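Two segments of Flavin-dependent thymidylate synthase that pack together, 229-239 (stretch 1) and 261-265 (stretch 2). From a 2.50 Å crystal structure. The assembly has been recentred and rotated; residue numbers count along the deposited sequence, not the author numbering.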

# COMPACT_ATOMS: atom_id res chain seq x y z
N GLU A 229 -13.57 -13.00 -26.78
CA GLU A 229 -12.68 -12.63 -27.85
C GLU A 229 -11.74 -13.80 -28.14
O GLU A 229 -11.55 -14.17 -29.30
N LEU A 230 -11.17 -14.39 -27.10
CA LEU A 230 -10.27 -15.53 -27.26
C LEU A 230 -11.04 -16.70 -27.89
O LEU A 230 -10.47 -17.52 -28.61
N ARG A 231 -12.33 -16.77 -27.60
CA ARG A 231 -13.19 -17.83 -28.11
C ARG A 231 -13.45 -17.64 -29.61
O ARG A 231 -13.65 -18.62 -30.34
N ALA A 232 -13.43 -16.39 -30.07
CA ALA A 232 -13.64 -16.10 -31.47
C ALA A 232 -12.37 -16.50 -32.20
O ALA A 232 -12.42 -16.97 -33.34
N LEU A 233 -11.22 -16.31 -31.55
CA LEU A 233 -9.95 -16.68 -32.16
C LEU A 233 -9.96 -18.18 -32.40
O LEU A 233 -9.42 -18.66 -33.39
N ARG A 234 -10.55 -18.91 -31.47
CA ARG A 234 -10.69 -20.35 -31.64
C ARG A 234 -11.83 -20.42 -32.66
O ARG A 234 -12.61 -19.48 -32.79
N GLY A 235 -11.95 -21.52 -33.38
CA GLY A 235 -13.03 -21.58 -34.35
C GLY A 235 -12.59 -20.94 -35.64
O GLY A 235 -12.78 -21.53 -36.71
N LEU A 236 -12.01 -19.74 -35.56
CA LEU A 236 -11.51 -19.04 -36.74
C LEU A 236 -10.10 -19.51 -37.09
O LEU A 236 -9.70 -19.45 -38.25
N LEU A 237 -9.36 -20.00 -36.09
CA LEU A 237 -7.99 -20.44 -36.31
C LEU A 237 -7.63 -21.73 -35.60
O LEU A 237 -8.23 -22.08 -34.59
N THR A 238 -6.64 -22.43 -36.14
CA THR A 238 -6.16 -23.68 -35.54
C THR A 238 -4.77 -23.39 -35.02
O THR A 238 -4.12 -22.44 -35.46
N PRO A 239 -4.28 -24.20 -34.07
CA PRO A 239 -2.95 -24.01 -33.49
C PRO A 239 -1.86 -23.83 -34.55
O PRO A 239 -1.20 -22.79 -34.60
N GLU A 261 -0.52 -21.03 -26.07
CA GLU A 261 -1.19 -21.45 -24.84
C GLU A 261 -2.13 -20.38 -24.30
O GLU A 261 -2.94 -20.64 -23.42
N LYS A 262 -2.02 -19.17 -24.83
CA LYS A 262 -2.88 -18.07 -24.40
C LYS A 262 -4.23 -18.15 -25.10
O LYS A 262 -5.24 -17.70 -24.56
N VAL A 263 -4.24 -18.72 -26.30
CA VAL A 263 -5.44 -18.85 -27.10
C VAL A 263 -6.07 -20.25 -27.01
O VAL A 263 -7.30 -20.38 -27.01
N PHE A 264 -5.23 -21.27 -26.92
CA PHE A 264 -5.72 -22.64 -26.89
C PHE A 264 -5.46 -23.43 -25.62
O PHE A 264 -6.35 -24.11 -25.11
N GLY A 265 -4.23 -23.36 -25.11
CA GLY A 265 -3.88 -24.10 -23.91
C GLY A 265 -4.22 -23.39 -22.62
O GLY A 265 -3.77 -23.88 -21.57

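Stretch 1 is the last part of a helix followed by a short loop, and it packs against the tail of a second helix and F264 beyond it; V263 and F264 provide most of the surface that stretch 2 contributes. The contact is modest, 372 Å² summed over both sides, and it is mainly apolar, with a single hydrogen bond across it.

E229 opens stretch 1 without reaching stretch 2; its carboxylate oxygens are hydrogen-bonded elsewhere in the structure. The first contact comes from L230, and L230 CA lies 5.9 Å from V263 CA, the closest pair of CA atoms between the stretches. Its CA-to-CB bond points toward stretch 2, and the m,t rotamer brings CD2 to 3.9 Å from K262 O and 4.3 Å from V263 CG2. A branched aliphatic chain suits this buried place, since it can fill space against both a backbone carbonyl and a methyl group without needing a polar partner. K262 itself offers little beyond that carbonyl: its side chain is extended beyond chi1 (m, then t throughout), its end leads away, and NZ is hydrogen-bonded elsewhere.

The next two residues follow the turn of the helix away from the contact. R231 points away and is exposed, while A232 is buried but out of reach. One turn-step further, L233 again points toward stretch 2, also as m,t, and its CD1 meets V263 CG2 at 3.8 Å. The same valine methyl is therefore approached by L230 and L233, whose spacing of three residues sets both on the side of the helix that meets stretch 2. V263, with chi1 t, is buried and compact, which fits the close approach of the two backbones.

R234 supplies the polar link. Its CA-to-CB bond runs sideways, and the side chain, m,t,t through chi3, extends so that NE donates to V263 O at 2.9 Å. The N-H...O angle of 166° is nearly straight, and the oxygen lies at the guanidinium edge, near its plane, where an N-H can point directly at it. The aliphatic part of the arginine is useful as well: CG lies 4.0 Å from F264 CE1 and 4.3 Å from V263 CG1.

At G235 phi is 86°, and a CB would be jammed against the preceding carbonyl oxygen, so the backbone here calls for glycine. L236 is out of reach. L237 points its m,t side chain toward stretch 2, but its closest contact is made by the backbone, with O 3.4 Å from F264 CZ at the ring edge, where the carbonyl faces the slightly positive rim of the aromatic ring. T238, with chi1 p, points away and holds the N-cap position before the next helix; its C lies 3.8 Å from F264 CZ.

P239 completes the packing. Its CG sits over one face of the F264 ring, 3.9 Å from the centroid and 10° off the normal, a CH-pi contact well suited to the proline's rigid ring. F264, with chi1 m and chi2 -72°, starts sideways but its end comes nearer, giving it the largest covered area, 102 Å².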

# COMPACT_ATOMS: atom_id res chain seq x y z
CB GLU A 229 -11.89 -11.37 -27.48
CG GLU A 229 -12.55 -10.09 -27.96
CD GLU A 229 -11.80 -8.83 -27.53
OE1 GLU A 229 -11.83 -8.49 -26.33
OE2 GLU A 229 -11.18 -8.19 -28.41
CB LEU A 230 -9.71 -15.96 -25.90
CG LEU A 230 -8.74 -15.02 -25.19
CD1 LEU A 230 -8.43 -15.54 -23.80
CD2 LEU A 230 -7.47 -14.90 -26.01
CB ARG A 231 -14.51 -17.82 -27.33
CG ARG A 231 -15.53 -18.84 -27.78
CD ARG A 231 -16.61 -18.99 -26.72
NE ARG A 231 -16.14 -19.78 -25.60
CZ ARG A 231 -16.67 -19.74 -24.38
NH1 ARG A 231 -17.70 -18.93 -24.13
NH2 ARG A 231 -16.18 -20.49 -23.41
CB ALA A 232 -13.91 -14.62 -31.67
CB LEU A 233 -8.79 -16.29 -31.24
CG LEU A 233 -8.51 -14.80 -31.21
CD1 LEU A 233 -7.27 -14.52 -30.39
CD2 LEU A 233 -8.33 -14.30 -32.63
CB ARG A 234 -11.11 -21.00 -30.33
CG ARG A 234 -10.17 -20.74 -29.17
CD ARG A 234 -10.83 -21.11 -27.85
NE ARG A 234 -10.18 -20.38 -26.76
CZ ARG A 234 -10.80 -19.93 -25.68
NH1 ARG A 234 -12.10 -20.11 -25.51
NH2 ARG A 234 -10.10 -19.25 -24.77
CB LEU A 236 -11.46 -17.52 -36.53
CG LEU A 236 -12.68 -16.61 -36.72
CD1 LEU A 236 -12.24 -15.16 -36.54
CD2 LEU A 236 -13.26 -16.79 -38.11
CB LEU A 237 -7.02 -19.36 -35.83
CG LEU A 237 -7.27 -17.91 -36.26
CD1 LEU A 237 -6.48 -16.98 -35.36
CD2 LEU A 237 -6.89 -17.72 -37.72
CB THR A 238 -6.04 -24.82 -36.58
OG1 THR A 238 -5.14 -24.43 -37.62
CG2 THR A 238 -7.40 -25.15 -37.18
CB PRO A 239 -2.77 -25.29 -32.68
CG PRO A 239 -4.16 -25.51 -32.15
CD PRO A 239 -5.00 -25.29 -33.40
CB GLU A 261 -0.15 -21.87 -23.78
CG GLU A 261 0.71 -23.06 -24.21
CD GLU A 261 1.66 -23.57 -23.11
OE1 GLU A 261 2.49 -22.78 -22.62
OE2 GLU A 261 1.57 -24.76 -22.75
CB LYS A 262 -2.26 -16.72 -24.76
CG LYS A 262 -1.03 -16.31 -23.97
CD LYS A 262 -0.61 -14.92 -24.42
CE LYS A 262 0.63 -14.42 -23.72
NZ LYS A 262 0.93 -13.07 -24.27
CB VAL A 263 -5.14 -18.54 -28.59
CG1 VAL A 263 -6.28 -19.01 -29.49
CG2 VAL A 263 -4.91 -17.04 -28.77
CB PHE A 264 -5.12 -23.39 -28.08
CG PHE A 264 -5.50 -22.82 -29.41
CD1 PHE A 264 -6.79 -22.97 -29.91
CD2 PHE A 264 -4.57 -22.13 -30.18
CE1 PHE A 264 -7.15 -22.45 -31.15
CE2 PHE A 264 -4.92 -21.61 -31.43
CZ PHE A 264 -6.21 -21.78 -31.91